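Local coordinates for N-acetylgalactosaminyltransferase 7 (Homo sapiens, PDB 6IWR), which is a glycosyltransferase that combines a GT-A-type domain with a ricin-type beta-trefoil lectin domain, at residues A[107-119]-A[379-391]. Sequence-based numbering, arbitrary orientation.
Sequences QASIKEFGFNMVA and GHIYRLEGWQGNP
L384 N donates to G114 O (3.0 Å), while three C-terminal carbonyls of helix 103-113 take the other hydrogen bonds. W387 NE1 reaches E112 O (3.2 Å) in its own ring plane, though from above the carbonyl plane; R383 NE to F113 O (3.4 Å) and Q388 N to K111 O (3.2 Å) are weak. The loop 383-388 thus meets the carbonyls at the end of the helix, where G114, at positive phi, leads the chain out.

Ring contacts form a second group. With CG anti to its backbone N (chi1 -171°), W387 lays its indole against the helix end, and G114 CA makes a CH-pi contact over the five-membered ring. F115 offers one face to I381, whose CB stands 4.3 Å from the ring centroid. The R383 guanidinium lies between F115 CZ and W387 CH2 on opposite faces, its plane 16° from the phenyl.

Apolar contact is slighter: I110 CD1 meets L384 CD1 at 4.2 Å. Separately, the K111 aliphatic chain runs alongside the Q388 amide.

The R383 side chain lies about 4 Å from the bound manganese ion. Flanked by two rings and weakly bonded at its edge to F113 O, the guanidinium would tend to be restrained in rotation, consistent with holding a positive charge near the metal.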
ATOM      1  N   GLN A 107      15.818  -2.095  -9.067  1.00 35.34           N
ATOM      2  CA  GLN A 107      14.616  -1.288  -8.924  1.00 38.51           C
ATOM      3  C   GLN A 107      14.202  -0.689 -10.263  1.00 38.99           C
ATOM      4  O   GLN A 107      13.016  -0.694 -10.624  1.00 38.55           O
ATOM      5  CB  GLN A 107      14.841  -0.219  -7.867  1.00 38.44           C
ATOM      6  CG  GLN A 107      14.654  -0.772  -6.462  1.00 47.85           C
ATOM      7  CD  GLN A 107      15.550  -0.077  -5.470  1.00 57.42           C
ATOM      8  OE1 GLN A 107      16.010   1.039  -5.721  1.00 51.03           O
ATOM      9  NE2 GLN A 107      15.827  -0.739  -4.341  1.00 63.75           N
ATOM     10  N   ALA A 108      15.170  -0.209 -11.036  1.00 39.99           N
ATOM     11  CA  ALA A 108      14.841   0.344 -12.339  1.00 33.54           C
ATOM     12  C   ALA A 108      14.070  -0.668 -13.178  1.00 37.66           C
ATOM     13  O   ALA A 108      13.053  -0.329 -13.796  1.00 39.41           O
ATOM     14  CB  ALA A 108      16.116   0.805 -13.048  1.00 29.38           C
ATOM     15  N   SER A 109      14.518  -1.934 -13.193  1.00 37.01           N
ATOM     16  CA  SER A 109      13.858  -2.910 -14.059  1.00 31.71           C
ATOM     17  C   SER A 109      12.501  -3.318 -13.502  1.00 32.60           C
ATOM     18  O   SER A 109      11.585  -3.612 -14.280  1.00 36.54           O
ATOM     19  CB  SER A 109      14.758  -4.130 -14.301  1.00 32.68           C
ATOM     20  OG  SER A 109      14.712  -5.097 -13.264  1.00 33.52           O
ATOM     21  N   ILE A 110      12.330  -3.300 -12.178  1.00 32.02           N
ATOM     22  CA  ILE A 110      11.012  -3.589 -11.610  1.00 39.09           C
ATOM     23  C   ILE A 110       9.995  -2.538 -12.052  1.00 40.13           C
ATOM     24  O   ILE A 110       8.887  -2.876 -12.488  1.00 36.43           O
ATOM     25  CB  ILE A 110      11.082  -3.694 -10.075  1.00 32.89           C
ATOM     26  CG1 ILE A 110      11.967  -4.870  -9.650  1.00 32.37           C
ATOM     27  CG2 ILE A 110       9.683  -3.836  -9.512  1.00 29.92           C
ATOM     28  CD1 ILE A 110      12.402  -4.835  -8.219  1.00 24.70           C
ATOM     29  N   LYS A 111      10.356  -1.253 -11.962  1.00 40.73           N
ATOM     30  CA  LYS A 111       9.509  -0.203 -12.526  1.00 39.81           C
ATOM     31  C   LYS A 111       9.108  -0.521 -13.958  1.00 37.67           C
ATOM     32  O   LYS A 111       7.934  -0.396 -14.319  1.00 44.38           O
ATOM     33  CB  LYS A 111      10.214   1.159 -12.480  1.00 44.70           C
ATOM     34  CG  LYS A 111       9.811   2.060 -11.319  1.00 51.18           C
ATOM     35  CD  LYS A 111      10.585   3.367 -11.376  1.00 59.78           C
ATOM     36  CE  LYS A 111      10.685   4.041 -10.021  1.00 56.17           C
ATOM     37  NZ  LYS A 111      11.496   5.283 -10.103  1.00 59.51           N
ATOM     38  N   GLU A 112      10.070  -0.931 -14.801  1.00 39.69           N
ATOM     39  CA  GLU A 112       9.742  -1.115 -16.217  1.00 39.83           C
ATOM     40  C   GLU A 112       8.872  -2.345 -16.447  1.00 38.00           C
ATOM     41  O   GLU A 112       7.941  -2.294 -17.258  1.00 37.20           O
ATOM     42  CB  GLU A 112      10.997  -1.210 -17.090  1.00 37.40           C
ATOM     43  CG  GLU A 112      10.636  -1.395 -18.589  1.00 37.42           C
ATOM     44  CD  GLU A 112      11.817  -1.301 -19.557  1.00 41.75           C
ATOM     45  OE1 GLU A 112      11.589  -1.396 -20.785  1.00 45.89           O
ATOM     46  OE2 GLU A 112      12.973  -1.147 -19.104  1.00 44.77           O
ATOM     47  N   PHE A 113       9.157  -3.463 -15.749  1.00 37.96           N
ATOM     48  CA  PHE A 113       8.527  -4.754 -16.038  1.00 37.17           C
ATOM     49  C   PHE A 113       7.730  -5.372 -14.891  1.00 36.97           C
ATOM     50  O   PHE A 113       6.870  -6.219 -15.152  1.00 40.23           O
ATOM     51  CB  PHE A 113       9.585  -5.779 -16.484  1.00 35.21           C
ATOM     52  CG  PHE A 113      10.328  -5.370 -17.714  1.00 35.41           C
ATOM     53  CD1 PHE A 113       9.810  -5.640 -18.971  1.00 35.02           C
ATOM     54  CD2 PHE A 113      11.539  -4.710 -17.617  1.00 34.14           C
ATOM     55  CE1 PHE A 113      10.469  -5.255 -20.108  1.00 34.13           C
ATOM     56  CE2 PHE A 113      12.204  -4.315 -18.751  1.00 33.25           C
ATOM     57  CZ  PHE A 113      11.665  -4.582 -20.002  1.00 36.55           C
ATOM     58  N   GLY A 114       7.978  -4.991 -13.644  1.00 39.09           N
ATOM     59  CA  GLY A 114       7.348  -5.696 -12.552  1.00 36.32           C
ATOM     60  C   GLY A 114       8.082  -6.936 -12.107  1.00 35.89           C
ATOM     61  O   GLY A 114       7.704  -7.532 -11.093  1.00 37.63           O
ATOM     62  N   PHE A 115       9.115  -7.347 -12.830  1.00 34.74           N
ATOM     63  CA  PHE A 115      10.008  -8.407 -12.402  1.00 32.50           C
ATOM     64  C   PHE A 115      11.422  -7.860 -12.288  1.00 36.38           C
ATOM     65  O   PHE A 115      11.781  -6.850 -12.896  1.00 34.19           O
ATOM     66  CB  PHE A 115       9.994  -9.582 -13.377  1.00 31.60           C
ATOM     67  CG  PHE A 115       8.628 -10.066 -13.703  1.00 33.29           C
ATOM     68  CD1 PHE A 115       7.739 -10.393 -12.690  1.00 37.03           C
ATOM     69  CD2 PHE A 115       8.218 -10.191 -15.025  1.00 35.55           C
ATOM     70  CE1 PHE A 115       6.466 -10.859 -12.972  1.00 32.90           C
ATOM     71  CE2 PHE A 115       6.925 -10.643 -15.321  1.00 38.81           C
ATOM     72  CZ  PHE A 115       6.056 -10.983 -14.285  1.00 34.81           C
ATOM     73  N   ASN A 116      12.212  -8.522 -11.456  1.00 34.00           N
ATOM     74  CA  ASN A 116      13.638  -8.256 -11.340  1.00 31.20           C
ATOM     75  C   ASN A 116      14.287  -8.743 -12.624  1.00 33.39           C
ATOM     76  O   ASN A 116      14.701  -9.896 -12.721  1.00 32.14           O
ATOM     77  CB  ASN A 116      14.193  -8.985 -10.129  1.00 30.08           C
ATOM     78  CG  ASN A 116      15.613  -8.634  -9.840  1.00 33.44           C
ATOM     79  OD1 ASN A 116      16.060  -8.758  -8.692  1.00 31.28           O
ATOM     80  ND2 ASN A 116      16.344  -8.177 -10.860  1.00 27.78           N
ATOM     81  N   MET A 117      14.394  -7.869 -13.627  1.00 29.78           N
ATOM     82  CA  MET A 117      14.941  -8.339 -14.894  1.00 28.80           C
ATOM     83  C   MET A 117      16.459  -8.452 -14.868  1.00 31.18           C
ATOM     84  O   MET A 117      17.026  -9.209 -15.669  1.00 32.11           O
ATOM     85  CB  MET A 117      14.517  -7.441 -16.041  1.00 25.31           C
ATOM     86  CG  MET A 117      13.069  -7.623 -16.430  1.00 36.76           C
ATOM     87  SD  MET A 117      12.638  -9.245 -17.113  1.00 35.16           S
ATOM     88  CE  MET A 117      13.914  -9.406 -18.359  1.00 34.88           C
ATOM     89  N   VAL A 118      17.146  -7.713 -13.986  1.00 29.35           N
ATOM     90  CA  VAL A 118      18.589  -7.901 -13.925  1.00 26.16           C
ATOM     91  C   VAL A 118      18.898  -9.314 -13.456  1.00 29.10           C
ATOM     92  O   VAL A 118      19.760  -9.997 -14.024  1.00 31.22           O
ATOM     93  CB  VAL A 118      19.268  -6.824 -13.051  1.00 29.21           C
ATOM     94  CG1 VAL A 118      18.359  -5.624 -12.842  1.00 30.42           C
ATOM     95  CG2 VAL A 118      19.767  -7.392 -11.725  1.00 31.45           C
ATOM     96  N   ALA A 119      18.145  -9.807 -12.468  1.00 30.16           N
ATOM     97  CA  ALA A 119      18.279 -11.198 -12.052  1.00 25.97           C
ATOM     98  C   ALA A 119      17.911 -12.147 -13.189  1.00 31.81           C
ATOM     99  O   ALA A 119      18.721 -13.004 -13.575  1.00 29.30           O
ATOM    100  CB  ALA A 119      17.430 -11.466 -10.815  1.00 23.83           C
ATOM    101  N   GLY A 379       5.266 -23.165 -13.744  1.00 24.54           N
ATOM    102  CA  GLY A 379       5.598 -22.030 -12.921  1.00 23.43           C
ATOM    103  C   GLY A 379       5.231 -20.735 -13.628  1.00 29.88           C
ATOM    104  O   GLY A 379       5.425 -20.580 -14.836  1.00 31.93           O
ATOM    105  N   HIS A 380       4.685 -19.803 -12.846  1.00 30.89           N
ATOM    106  CA  HIS A 380       4.216 -18.508 -13.317  1.00 27.32           C
ATOM    107  C   HIS A 380       4.900 -17.469 -12.445  1.00 27.37           C
ATOM    108  O   HIS A 380       4.845 -17.568 -11.216  1.00 26.39           O
ATOM    109  CB  HIS A 380       2.671 -18.426 -13.222  1.00 25.56           C
ATOM    110  CG  HIS A 380       2.094 -17.093 -13.597  1.00 28.45           C
ATOM    111  ND1 HIS A 380       1.771 -16.136 -12.663  1.00 34.64           N
ATOM    112  CD2 HIS A 380       1.784 -16.555 -14.802  1.00 36.56           C
ATOM    113  CE1 HIS A 380       1.304 -15.058 -13.273  1.00 39.72           C
ATOM    114  NE2 HIS A 380       1.298 -15.285 -14.575  1.00 43.47           N
ATOM    115  N   ILE A 381       5.586 -16.506 -13.061  1.00 27.73           N
ATOM    116  CA  ILE A 381       6.231 -15.463 -12.270  1.00 29.11           C
ATOM    117  C   ILE A 381       5.181 -14.495 -11.757  1.00 35.02           C
ATOM    118  O   ILE A 381       4.320 -14.025 -12.512  1.00 33.06           O
ATOM    119  CB  ILE A 381       7.277 -14.695 -13.081  1.00 28.26           C
ATOM    120  CG1 ILE A 381       8.115 -15.640 -13.934  1.00 30.64           C
ATOM    121  CG2 ILE A 381       8.131 -13.879 -12.126  1.00 33.50           C
ATOM    122  CD1 ILE A 381       9.027 -14.930 -14.885  1.00 27.21           C
ATOM    123  N   TYR A 382       5.279 -14.142 -10.487  1.00 33.15           N
ATOM    124  CA  TYR A 382       4.298 -13.263  -9.880  1.00 38.26           C
ATOM    125  C   TYR A 382       4.907 -11.885  -9.678  1.00 41.13           C
ATOM    126  O   TYR A 382       6.023 -11.768  -9.145  1.00 44.99           O
ATOM    127  CB  TYR A 382       3.784 -13.864  -8.571  1.00 41.96           C
ATOM    128  CG  TYR A 382       2.706 -14.917  -8.839  1.00 48.82           C
ATOM    129  CD1 TYR A 382       1.432 -14.539  -9.252  1.00 45.63           C
ATOM    130  CD2 TYR A 382       2.975 -16.287  -8.707  1.00 39.71           C
ATOM    131  CE1 TYR A 382       0.437 -15.485  -9.502  1.00 45.95           C
ATOM    132  CE2 TYR A 382       1.983 -17.248  -8.957  1.00 43.10           C
ATOM    133  CZ  TYR A 382       0.711 -16.837  -9.356  1.00 50.03           C
ATOM    134  OH  TYR A 382      -0.284 -17.760  -9.612  1.00 39.45           O
ATOM    135  N   ARG A 383       4.167 -10.858 -10.108  1.00 38.11           N
ATOM    136  CA  ARG A 383       4.643  -9.480 -10.142  1.00 38.43           C
ATOM    137  C   ARG A 383       5.050  -8.980  -8.768  1.00 40.96           C
ATOM    138  O   ARG A 383       4.574  -9.448  -7.738  1.00 43.75           O
ATOM    139  CB  ARG A 383       3.569  -8.544 -10.677  1.00 35.65           C
ATOM    140  CG  ARG A 383       4.044  -7.652 -11.792  1.00 34.48           C
ATOM    141  CD  ARG A 383       3.307  -8.084 -13.043  1.00 40.24           C
ATOM    142  NE  ARG A 383       4.065  -7.936 -14.276  1.00 35.27           N
ATOM    143  CZ  ARG A 383       3.645  -8.433 -15.437  1.00 43.00           C
ATOM    144  NH1 ARG A 383       2.502  -9.102 -15.476  1.00 45.62           N
ATOM    145  NH2 ARG A 383       4.353  -8.284 -16.555  1.00 50.93           N
ATOM    146  N   LEU A 384       5.921  -7.980  -8.777  1.00 42.23           N
ATOM    147  CA  LEU A 384       6.410  -7.323  -7.578  1.00 45.07           C
ATOM    148  C   LEU A 384       5.868  -5.906  -7.535  1.00 45.91           C
ATOM    149  O   LEU A 384       5.548  -5.316  -8.570  1.00 49.56           O
ATOM    150  CB  LEU A 384       7.937  -7.282  -7.566  1.00 43.57           C
ATOM    151  CG  LEU A 384       8.634  -8.593  -7.895  1.00 36.18           C
ATOM    152  CD1 LEU A 384      10.124  -8.350  -7.837  1.00 33.10           C
ATOM    153  CD2 LEU A 384       8.239  -9.667  -6.916  1.00 33.78           C
ATOM    154  N   GLU A 385       5.772  -5.341  -6.335  1.00 48.94           N
ATOM    155  CA  GLU A 385       5.316  -3.965  -6.314  1.00 48.72           C
ATOM    156  C   GLU A 385       6.340  -3.088  -7.013  1.00 51.09           C
ATOM    157  O   GLU A 385       7.484  -3.485  -7.251  1.00 54.24           O
ATOM    158  CB  GLU A 385       5.076  -3.465  -4.899  1.00 53.57           C
ATOM    159  CG  GLU A 385       5.138  -4.536  -3.848  1.00 61.60           C
ATOM    160  CD  GLU A 385       3.769  -4.965  -3.366  1.00 73.84           C
ATOM    161  OE1 GLU A 385       3.655  -5.384  -2.194  1.00 75.46           O
ATOM    162  OE2 GLU A 385       2.806  -4.882  -4.159  1.00 80.26           O
ATOM    163  N   GLY A 386       5.908  -1.883  -7.358  1.00 50.50           N
ATOM    164  CA  GLY A 386       6.761  -0.931  -8.040  1.00 51.56           C
ATOM    165  C   GLY A 386       6.586  -0.879  -9.536  1.00 50.32           C
ATOM    166  O   GLY A 386       7.240  -0.057 -10.192  1.00 57.27           O
ATOM    167  N   TRP A 387       5.728  -1.722 -10.098  1.00 47.91           N
ATOM    168  CA  TRP A 387       5.569  -1.762 -11.537  1.00 48.54           C
ATOM    169  C   TRP A 387       4.772  -0.558 -12.007  1.00 51.31           C
ATOM    170  O   TRP A 387       4.073   0.096 -11.234  1.00 58.69           O
ATOM    171  CB  TRP A 387       4.869  -3.048 -11.952  1.00 47.25           C
ATOM    172  CG  TRP A 387       4.851  -3.282 -13.409  1.00 42.35           C
ATOM    173  CD1 TRP A 387       5.749  -2.822 -14.327  1.00 44.29           C
ATOM    174  CD2 TRP A 387       3.886  -4.039 -14.131  1.00 42.53           C
ATOM    175  NE1 TRP A 387       5.396  -3.240 -15.584  1.00 42.18           N
ATOM    176  CE2 TRP A 387       4.256  -3.995 -15.491  1.00 44.66           C
ATOM    177  CE3 TRP A 387       2.743  -4.750 -13.764  1.00 37.56           C
ATOM    178  CZ2 TRP A 387       3.529  -4.640 -16.481  1.00 42.48           C
ATOM    179  CZ3 TRP A 387       2.023  -5.375 -14.739  1.00 41.75           C
ATOM    180  CH2 TRP A 387       2.419  -5.323 -16.089  1.00 40.11           C
ATOM    181  N   GLN A 388       4.883  -0.266 -13.298  1.00 59.20           N
ATOM    182  CA  GLN A 388       4.096   0.809 -13.890  1.00 63.32           C
ATOM    183  C   GLN A 388       3.923   0.492 -15.383  1.00 66.87           C
ATOM    184  O   GLN A 388       4.653   1.005 -16.236  1.00 69.94           O
ATOM    185  CB  GLN A 388       4.774   2.158 -13.657  1.00 57.39           C
ATOM    186  CG  GLN A 388       5.864   2.091 -12.579  1.00 59.30           C
ATOM    187  CD  GLN A 388       6.444   3.471 -12.184  1.00 74.27           C
ATOM    188  OE1 GLN A 388       6.705   4.308 -13.051  1.00 79.35           O
ATOM    189  NE2 GLN A 388       6.629   3.708 -10.875  1.00 70.17           N
ATOM    190  N   GLY A 389       2.923  -0.344 -15.712  1.00 64.10           N
ATOM    191  CA  GLY A 389       1.932  -0.883 -14.782  1.00 62.32           C
ATOM    192  C   GLY A 389       0.732   0.046 -14.677  1.00 87.74           C
ATOM    193  O   GLY A 389       0.662   0.810 -13.712  1.00 91.82           O
ATOM    194  N   ASN A 390      -0.207   0.007 -15.668  1.00 87.97           N
ATOM    195  CA  ASN A 390      -1.192   1.098 -15.813  1.00 92.75           C
ATOM    196  C   ASN A 390      -2.486   0.818 -16.589  1.00100.77           C
ATOM    197  O   ASN A 390      -2.458   0.221 -17.678  1.00 99.67           O
ATOM    198  CB  ASN A 390      -0.516   2.303 -16.460  1.00 88.25           C
ATOM    199  CG  ASN A 390       0.042   2.003 -17.859  1.00 88.54           C
ATOM    200  OD1 ASN A 390       0.059   2.882 -18.729  1.00 92.51           O
ATOM    201  ND2 ASN A 390       0.506   0.772 -18.078  1.00 84.36           N
ATOM    202  N   PRO A 391      -3.623   1.331 -16.109  1.00101.43           N
ATOM    203  CA  PRO A 391      -4.910   1.020 -16.737  1.00107.09           C
ATOM    204  C   PRO A 391      -5.172   1.875 -17.965  1.00114.44           C
ATOM    205  O   PRO A 391      -4.553   2.937 -18.160  1.00113.17           O
ATOM    206  CB  PRO A 391      -5.924   1.338 -15.628  1.00102.23           C
ATOM    207  CG  PRO A 391      -5.326   2.526 -14.960  1.00100.48           C
ATOM    208  CD  PRO A 391      -3.799   2.276 -14.987  1.00101.07           C
TER